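Local coordinates for transcriptional regulator, LacI family (Corynebacterium glutamicum, PDB 3H5T), which activates transcription of the inositol phosphate synthase gene in response to inositol by binding a palindromic promoter motif, and thereby helps regulate cell wall biogenesis, at residues V132-A138 against A154-P160. Coordinates in Å, arbitrary orientation, origin at the centre of the assembly. Residue numbers count along the deposited sequence, not the author numbering.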
ATOM      1  N   VAL A 132      12.118  -8.183  -9.429  1.00 21.16           N
ATOM      2  CA  VAL A 132      11.687  -7.779  -8.105  1.00 21.55           C
ATOM      3  C   VAL A 132      10.884  -6.486  -8.055  1.00 19.81           C
ATOM      4  O   VAL A 132      11.227  -5.498  -8.692  1.00 19.70           O
ATOM      5  CB  VAL A 132      12.900  -7.630  -7.157  1.00 23.28           C
ATOM      6  CG1 VAL A 132      13.852  -6.593  -7.703  1.00 25.06           C
ATOM      7  CG2 VAL A 132      12.428  -7.244  -5.746  1.00 22.68           C
ATOM      8  N   VAL A 133       9.798  -6.515  -7.294  1.00 18.01           N
ATOM      9  CA  VAL A 133       8.961  -5.339  -7.103  1.00 16.98           C
ATOM     10  C   VAL A 133       9.429  -4.765  -5.777  1.00 16.08           C
ATOM     11  O   VAL A 133       9.265  -5.401  -4.734  1.00 16.02           O
ATOM     12  CB  VAL A 133       7.464  -5.716  -6.987  1.00 16.25           C
ATOM     13  CG1 VAL A 133       6.664  -4.511  -6.530  1.00 14.59           C
ATOM     14  CG2 VAL A 133       6.954  -6.235  -8.328  1.00 15.26           C
ATOM     15  N   ILE A 134      10.045  -3.589  -5.809  1.00 15.22           N
ATOM     16  CA  ILE A 134      10.518  -2.995  -4.575  1.00 15.71           C
ATOM     17  C   ILE A 134       9.358  -2.249  -3.974  1.00 18.12           C
ATOM     18  O   ILE A 134       8.806  -1.329  -4.585  1.00 21.52           O
ATOM     19  CB  ILE A 134      11.717  -2.058  -4.813  1.00 15.49           C
ATOM     20  CG1 ILE A 134      12.916  -2.891  -5.286  1.00 17.15           C
ATOM     21  CG2 ILE A 134      12.069  -1.330  -3.532  1.00 11.58           C
ATOM     22  CD1 ILE A 134      14.135  -2.100  -5.696  1.00 17.04           C
ATOM     23  N   TYR A 135       8.979  -2.656  -2.769  1.00 18.31           N
ATOM     24  CA  TYR A 135       7.847  -2.040  -2.107  1.00 19.31           C
ATOM     25  C   TYR A 135       8.135  -1.149  -0.916  1.00 18.90           C
ATOM     26  O   TYR A 135       8.531  -1.620   0.145  1.00 20.23           O
ATOM     27  CB  TYR A 135       6.850  -3.120  -1.686  1.00 18.96           C
ATOM     28  CG  TYR A 135       5.645  -2.580  -0.968  1.00 18.61           C
ATOM     29  CD1 TYR A 135       4.851  -1.585  -1.545  1.00 20.09           C
ATOM     30  CD2 TYR A 135       5.284  -3.066   0.287  1.00 19.69           C
ATOM     31  CE1 TYR A 135       3.715  -1.084  -0.881  1.00 19.82           C
ATOM     32  CE2 TYR A 135       4.156  -2.575   0.962  1.00 20.50           C
ATOM     33  CZ  TYR A 135       3.379  -1.588   0.371  1.00 19.00           C
ATOM     34  OH  TYR A 135       2.270  -1.118   1.031  1.00 20.91           O
ATOM     35  N   SER A 136       7.919   0.145  -1.108  1.00 18.44           N
ATOM     36  CA  SER A 136       8.075   1.125  -0.044  1.00 16.88           C
ATOM     37  C   SER A 136       9.370   1.002   0.744  1.00 16.43           C
ATOM     38  O   SER A 136       9.366   0.743   1.941  1.00 15.82           O
ATOM     39  CB  SER A 136       6.882   1.008   0.900  1.00 15.58           C
ATOM     40  OG  SER A 136       6.922   2.006   1.896  1.00 21.42           O
ATOM     41  N   VAL A 137      10.488   1.212   0.068  1.00 16.34           N
ATOM     42  CA  VAL A 137      11.780   1.117   0.718  1.00 15.16           C
ATOM     43  C   VAL A 137      12.398   2.507   0.833  1.00 16.92           C
ATOM     44  O   VAL A 137      12.188   3.376  -0.024  1.00 17.55           O
ATOM     45  CB  VAL A 137      12.683   0.161  -0.077  1.00 14.44           C
ATOM     46  CG1 VAL A 137      14.110   0.236   0.415  1.00 14.54           C
ATOM     47  CG2 VAL A 137      12.144  -1.259   0.066  1.00 13.66           C
ATOM     48  N   ALA A 138      13.149   2.726   1.900  1.00 16.16           N
ATOM     49  CA  ALA A 138      13.771   4.026   2.119  1.00 17.56           C
ATOM     50  C   ALA A 138      14.762   4.375   1.020  1.00 18.89           C
ATOM     51  O   ALA A 138      15.358   3.501   0.394  1.00 19.59           O
ATOM     52  CB  ALA A 138      14.482   4.047   3.475  1.00 17.04           C
ATOM     53  N   ALA A 154      13.969  -4.391 -11.944  1.00 25.00           N
ATOM     54  CA  ALA A 154      13.174  -3.973 -10.813  1.00 23.95           C
ATOM     55  C   ALA A 154      12.290  -2.763 -11.044  1.00 25.42           C
ATOM     56  O   ALA A 154      12.630  -1.849 -11.802  1.00 26.61           O
ATOM     57  CB  ALA A 154      14.078  -3.726  -9.633  1.00 22.56           C
ATOM     58  N   VAL A 155      11.142  -2.783 -10.380  1.00 24.66           N
ATOM     59  CA  VAL A 155      10.183  -1.695 -10.437  1.00 23.68           C
ATOM     60  C   VAL A 155       9.987  -1.254  -8.987  1.00 22.77           C
ATOM     61  O   VAL A 155       9.979  -2.079  -8.072  1.00 21.58           O
ATOM     62  CB  VAL A 155       8.831  -2.157 -11.013  1.00 24.61           C
ATOM     63  CG1 VAL A 155       8.264  -3.290 -10.163  1.00 28.10           C
ATOM     64  CG2 VAL A 155       7.854  -0.997 -11.025  1.00 26.40           C
ATOM     65  N   ILE A 156       9.834   0.045  -8.776  1.00 21.78           N
ATOM     66  CA  ILE A 156       9.650   0.569  -7.431  1.00 21.26           C
ATOM     67  C   ILE A 156       8.233   1.097  -7.223  1.00 21.17           C
ATOM     68  O   ILE A 156       7.686   1.772  -8.096  1.00 19.97           O
ATOM     69  CB  ILE A 156      10.656   1.719  -7.160  1.00 21.28           C
ATOM     70  CG1 ILE A 156      12.076   1.158  -7.079  1.00 18.69           C
ATOM     71  CG2 ILE A 156      10.289   2.458  -5.879  1.00 20.62           C
ATOM     72  CD1 ILE A 156      13.144   2.220  -7.221  1.00 16.94           C
ATOM     73  N   ALA A 157       7.651   0.791  -6.063  1.00 20.26           N
ATOM     74  CA  ALA A 157       6.311   1.268  -5.720  1.00 19.84           C
ATOM     75  C   ALA A 157       6.377   2.129  -4.463  1.00 21.07           C
ATOM     76  O   ALA A 157       7.020   1.759  -3.473  1.00 22.41           O
ATOM     77  CB  ALA A 157       5.368   0.097  -5.494  1.00 17.28           C
ATOM     78  N   ASP A 158       5.709   3.277  -4.510  1.00 21.73           N
ATOM     79  CA  ASP A 158       5.672   4.208  -3.390  1.00 21.09           C
ATOM     80  C   ASP A 158       6.987   4.948  -3.147  1.00 19.23           C
ATOM     81  O   ASP A 158       7.010   6.172  -3.081  1.00 17.61           O
ATOM     82  CB  ASP A 158       5.240   3.465  -2.122  1.00 24.66           C
ATOM     83  CG  ASP A 158       3.734   3.484  -1.922  1.00 28.57           C
ATOM     84  OD1 ASP A 158       3.229   2.673  -1.111  1.00 31.97           O
ATOM     85  OD2 ASP A 158       3.054   4.319  -2.564  1.00 29.89           O
ATOM     86  N   GLN A 159       8.081   4.208  -3.031  1.00 18.94           N
ATOM     87  CA  GLN A 159       9.390   4.807  -2.790  1.00 20.34           C
ATOM     88  C   GLN A 159      10.450   3.706  -2.887  1.00 20.72           C
ATOM     89  O   GLN A 159      10.148   2.537  -2.684  1.00 23.04           O
ATOM     90  CB  GLN A 159       9.401   5.430  -1.393  1.00 20.27           C
ATOM     91  CG  GLN A 159       9.075   4.428  -0.302  1.00 22.68           C
ATOM     92  CD  GLN A 159       8.880   5.068   1.050  1.00 23.57           C
ATOM     93  OE1 GLN A 159       9.480   6.098   1.358  1.00 24.75           O
ATOM     94  NE2 GLN A 159       8.057   4.447   1.881  1.00 22.30           N
ATOM     95  N   PRO A 160      11.710   4.060  -3.166  1.00 20.78           N
ATOM     96  CA  PRO A 160      12.287   5.385  -3.390  1.00 21.60           C
ATOM     97  C   PRO A 160      12.124   5.890  -4.822  1.00 21.87           C
ATOM     98  O   PRO A 160      12.207   5.126  -5.781  1.00 20.54           O
ATOM     99  CB  PRO A 160      13.749   5.170  -3.042  1.00 21.64           C
ATOM    100  CG  PRO A 160      13.988   3.827  -3.684  1.00 22.22           C
ATOM    101  CD  PRO A 160      12.759   3.026  -3.263  1.00 20.44           C
TER
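Two neighbouring parallel strands, 132-135 and 154-157, pair in the interior of the sheet that also holds strand 70-75, and the pairing continues into the loops after them. Their axes approach to 4.7 Å at 23°, and CA atoms face each other in register from V132–A154 (4.9 Å) to Y135–A157 (5.1 Å). The backbone ladder alternates as parallel pairing requires: V155 N to V132 O (3.2 Å), I134 N to V155 O (2.7 Å), A157 N to I134 O (2.8 Å) and S136 N to A157 O (3.0 Å). Beyond the strands, V137 N still donates to Q159 O (3.1 Å), although S136 (phi/psi 48/64) and D158 (72/-52) both turn with positive phi and a cis peptide precedes P160.

Side chains sort by face. V132, I134, A154 and I156 share one, where V132 CG1 meets A154 CB at 3.5 Å and helix 142-150 covers V132, I134 and A154. V133, Y135, V155 and A157 share the other; there V133 CG2 lies 3.7 Å from V155 CG1, beneath helix 321-336. Y135 stacks on F91 and hydrogen-bonds S88, while D158 forms a salt bridge with K324.

With helix 142-150 linking the strands, this is a beta-alpha-beta crossover of the Rossmann-like, periplasmic-binding-protein fold used by LacI-family regulators.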